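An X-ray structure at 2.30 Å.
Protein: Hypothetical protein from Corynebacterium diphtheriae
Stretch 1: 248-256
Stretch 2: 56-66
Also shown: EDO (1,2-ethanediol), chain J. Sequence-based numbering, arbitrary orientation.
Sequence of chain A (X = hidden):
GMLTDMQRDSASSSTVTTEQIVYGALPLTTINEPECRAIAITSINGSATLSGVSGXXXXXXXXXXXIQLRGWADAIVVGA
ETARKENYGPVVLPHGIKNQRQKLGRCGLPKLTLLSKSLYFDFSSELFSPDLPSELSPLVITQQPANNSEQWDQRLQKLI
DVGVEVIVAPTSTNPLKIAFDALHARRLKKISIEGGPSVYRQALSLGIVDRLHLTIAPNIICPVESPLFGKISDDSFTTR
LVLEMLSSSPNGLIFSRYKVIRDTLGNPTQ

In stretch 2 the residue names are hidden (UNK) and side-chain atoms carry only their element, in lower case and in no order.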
# COMPACT_ATOMS: atom_id res chain seq x y z
N SER A 248 -5.31 11.68 9.32
CA SER A 248 -4.96 10.51 10.13
C SER A 248 -5.73 10.45 11.46
O SER A 248 -6.18 11.47 11.96
CB SER A 248 -3.45 10.48 10.40
OG SER A 248 -3.06 11.46 11.35
N SER A 249 -5.88 9.24 12.00
CA SER A 249 -6.46 9.03 13.34
C SER A 249 -5.38 9.08 14.42
O SER A 249 -4.18 9.06 14.10
CB SER A 249 -7.17 7.68 13.41
OG SER A 249 -6.27 6.59 13.35
N PRO A 250 -5.77 9.13 15.70
CA PRO A 250 -4.76 9.13 16.76
C PRO A 250 -4.01 7.81 16.89
O PRO A 250 -2.94 7.77 17.49
CB PRO A 250 -5.56 9.43 18.04
CG PRO A 250 -6.93 9.82 17.59
CD PRO A 250 -7.14 9.20 16.26
N ASN A 251 -4.57 6.74 16.32
CA ASN A 251 -3.88 5.46 16.21
C ASN A 251 -2.97 5.35 14.98
O ASN A 251 -2.40 4.29 14.74
CB ASN A 251 -4.91 4.35 16.19
CG ASN A 251 -5.74 4.31 17.45
OD1 ASN A 251 -6.95 4.46 17.42
ND2 ASN A 251 -5.08 4.13 18.59
N GLY A 252 -2.84 6.41 14.20
CA GLY A 252 -1.88 6.47 13.11
C GLY A 252 -2.38 5.87 11.81
O GLY A 252 -1.58 5.60 10.91
N LEU A 253 -3.69 5.67 11.70
CA LEU A 253 -4.26 5.24 10.44
C LEU A 253 -4.38 6.45 9.54
O LEU A 253 -4.73 7.54 10.01
CB LEU A 253 -5.65 4.61 10.63
CG LEU A 253 -5.72 3.14 11.13
CD1 LEU A 253 -5.28 3.05 12.58
CD2 LEU A 253 -7.15 2.59 10.92
N ILE A 254 -4.06 6.28 8.26
CA ILE A 254 -4.12 7.39 7.29
C ILE A 254 -5.43 7.20 6.56
O ILE A 254 -5.80 6.07 6.21
CB ILE A 254 -2.97 7.42 6.27
CG1 ILE A 254 -1.61 7.46 6.97
CG2 ILE A 254 -3.08 8.63 5.30
CD1 ILE A 254 -0.43 7.23 5.98
N PHE A 255 -6.15 8.30 6.39
CA PHE A 255 -7.36 8.30 5.63
C PHE A 255 -7.10 9.19 4.44
O PHE A 255 -6.64 10.32 4.60
CB PHE A 255 -8.53 8.82 6.44
CG PHE A 255 -8.75 8.06 7.70
CD1 PHE A 255 -9.37 6.82 7.67
CD2 PHE A 255 -8.34 8.56 8.91
CE1 PHE A 255 -9.57 6.12 8.81
CE2 PHE A 255 -8.55 7.86 10.06
CZ PHE A 255 -9.17 6.63 10.02
N SER A 256 -7.44 8.67 3.26
CA SER A 256 -7.17 9.35 2.00
C SER A 256 -8.41 9.22 1.12
O SER A 256 -9.05 8.19 1.10
CB SER A 256 -5.97 8.71 1.30
OG SER A 256 -6.27 7.39 0.90
N UNK A 56 -9.80 -5.90 12.28
CA UNK A 56 -8.63 -5.71 13.18
C UNK A 56 -7.64 -4.61 12.81
O UNK A 56 -6.95 -4.08 13.69
c UNK A 56 -9.09 -8.04 12.96
c UNK A 56 -7.94 -7.08 13.14
c UNK A 56 -10.03 -7.33 11.99
N UNK A 57 -7.53 -4.30 11.52
CA UNK A 57 -6.69 -3.20 11.09
C UNK A 57 -7.33 -1.84 11.36
O UNK A 57 -6.63 -0.86 11.56
c UNK A 57 -5.18 -4.30 9.43
se UNK A 57 -4.41 -4.14 7.70
c UNK A 57 -6.32 -3.34 9.62
c UNK A 57 -5.97 -4.96 6.76
N UNK A 58 -8.65 -1.80 11.39
CA UNK A 58 -9.37 -0.54 11.56
C UNK A 58 -9.38 -0.12 13.00
O UNK A 58 -9.15 -0.93 13.89
N UNK A 59 -9.61 1.17 13.21
CA UNK A 59 -9.87 1.70 14.55
C UNK A 59 -11.26 2.32 14.52
O UNK A 59 -12.03 2.09 13.58
o UNK A 59 -9.49 4.09 13.18
o UNK A 59 -7.89 4.84 14.45
c UNK A 59 -8.72 3.96 14.15
c UNK A 59 -8.77 2.69 15.00
N UNK A 60 -11.60 3.09 15.55
CA UNK A 60 -12.93 3.66 15.66
C UNK A 60 -13.17 4.73 14.61
O UNK A 60 -14.25 4.82 14.08
o UNK A 60 -15.42 2.33 17.63
n UNK A 60 -16.48 3.54 16.05
c UNK A 60 -15.56 3.38 17.01
c UNK A 60 -13.17 4.26 17.05
c UNK A 60 -14.65 4.58 17.30
N UNK A 61 -12.16 5.53 14.33
CA UNK A 61 -12.29 6.58 13.31
C UNK A 61 -12.69 5.94 11.98
O UNK A 61 -13.69 6.32 11.39
o UNK A 61 -10.70 7.99 14.49
c UNK A 61 -11.17 8.51 12.19
c UNK A 61 -11.01 7.41 13.20
N UNK A 62 -11.94 4.92 11.58
CA UNK A 62 -12.21 4.16 10.37
C UNK A 62 -13.61 3.54 10.35
O UNK A 62 -14.28 3.58 9.31
c UNK A 62 -11.16 3.06 10.21
o UNK A 62 -11.66 1.17 8.91
o UNK A 62 -11.00 2.95 7.84
c UNK A 62 -11.27 2.34 8.90
N UNK A 63 -14.05 2.95 11.47
CA UNK A 63 -15.41 2.37 11.55
C UNK A 63 -16.47 3.46 11.40
O UNK A 63 -17.47 3.28 10.72
c UNK A 63 -15.62 1.58 12.90
N UNK A 64 -16.24 4.59 12.05
CA UNK A 64 -17.07 5.77 11.87
C UNK A 64 -17.14 6.25 10.42
O UNK A 64 -18.18 6.65 9.94
c UNK A 64 -16.63 6.68 14.17
o UNK A 64 -17.19 5.62 14.57
c UNK A 64 -16.52 6.92 12.69
o UNK A 64 -16.17 7.57 14.93
N UNK A 65 -16.01 6.25 9.75
CA UNK A 65 -15.98 6.67 8.35
C UNK A 65 -16.78 5.72 7.46
O UNK A 65 -17.48 6.15 6.55
c UNK A 65 -14.52 6.76 7.86
c UNK A 65 -14.30 7.28 6.45
c UNK A 65 -14.80 8.68 6.38
c UNK A 65 -12.80 7.17 6.06
N UNK A 66 -16.68 4.43 7.71
CA UNK A 66 -17.53 3.51 6.97
C UNK A 66 -18.99 3.90 7.15
O UNK A 66 -19.74 3.96 6.18
c UNK A 66 -16.92 -0.35 7.00
c UNK A 66 -17.59 1.14 5.06
c UNK A 66 -17.34 2.06 7.40
c UNK A 66 -16.82 1.06 6.38
C1 EDO J . -12.82 -0.93 5.67
O1 EDO J . -12.51 0.45 5.88
C2 EDO J . -13.55 -0.99 4.33
O2 EDO J . -13.66 -2.32 3.76

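Position 56 carries three carbons that close a ring onto its own backbone N, and it touches nothing on stretch 1. It is Pro56, whose phi of -49° suits the 3-10 segment.

At 57 the side chain is an unbranched run of two carbons, a selenium and a carbon: selenomethionine, Met57. Its end leads away from stretch 1, but its backbone O lies 3.5 Å from Leu253 CD2.

Position 58 has no side-chain atoms and is Gly58. An ideal CB here would point away from stretch 1 and clash with a side-chain oxygen of position 62, 2.9 Å away, so glycine fits where a side chain would not.

Position 59 has two carbons, the second bearing two oxygens, one of them 2.6 Å from Ser249 OG. This is Asp59, the N-cap of the helix. Its OD1 accepts from the backbone N of position 62 at 3.0 Å, an almost straight capping bond, while OD2 accepts the hydrogen bond from Ser249 OG. A short carboxylate can serve both donors at once.

Position 60 shows three carbons, the third bearing one oxygen and one nitrogen: Gln60. Exposed, it turns its end away from stretch 1, a place where a polar amide is at ease.

At 61 one carbon carries an oxygen and a carbon; the terminal carbon lies 3.4 Å from Phe255 CE2 and the oxygen 3.7 Å from Ser249 CB. This is Thr61, whose methyl and hydroxyl meet Phe255 and Ser249 respectively.

Position 62 again has two carbons, the second with two oxygens, one of them 3.6 Å from Phe255 CE1, at the edge of the ring. It is Asp62: the ring edge is slightly positive and suits a carboxylate oxygen, here OD1, while OD2 accepts from ethanediol O1 at 3.2 Å.

Position 63, with a single carbon, is Ala63, exposed and pointing away; its small methyl suits a helix.

Position 64 has two carbons, the second with two oxygens, and does not reach stretch 1. It is Asp64, whose OD1 accepts from Gln60 NE2 at 2.6 Å, pairing carboxylate and amide one helical turn apart.

Four carbons forked at the second, one of them 3.8 Å from Phe255 CD1, make 65 Leu65; its CD2 gives an apolar contact for a buried side chain.

Position 66 has the same forked four carbons, out of reach: Leu66, a residue that favours helix.

The contact thus centres on the start of the helix. Ser249 OG accepts from Leu253 N at 3.2 Å and donates to Asp59, tying the turn of stretch 1 to the cap. Beside this polar link, Leu253 and Phe255 pack against the helix start and its first turns.

Stretch 2 (56-66) PMGDQTDADLL
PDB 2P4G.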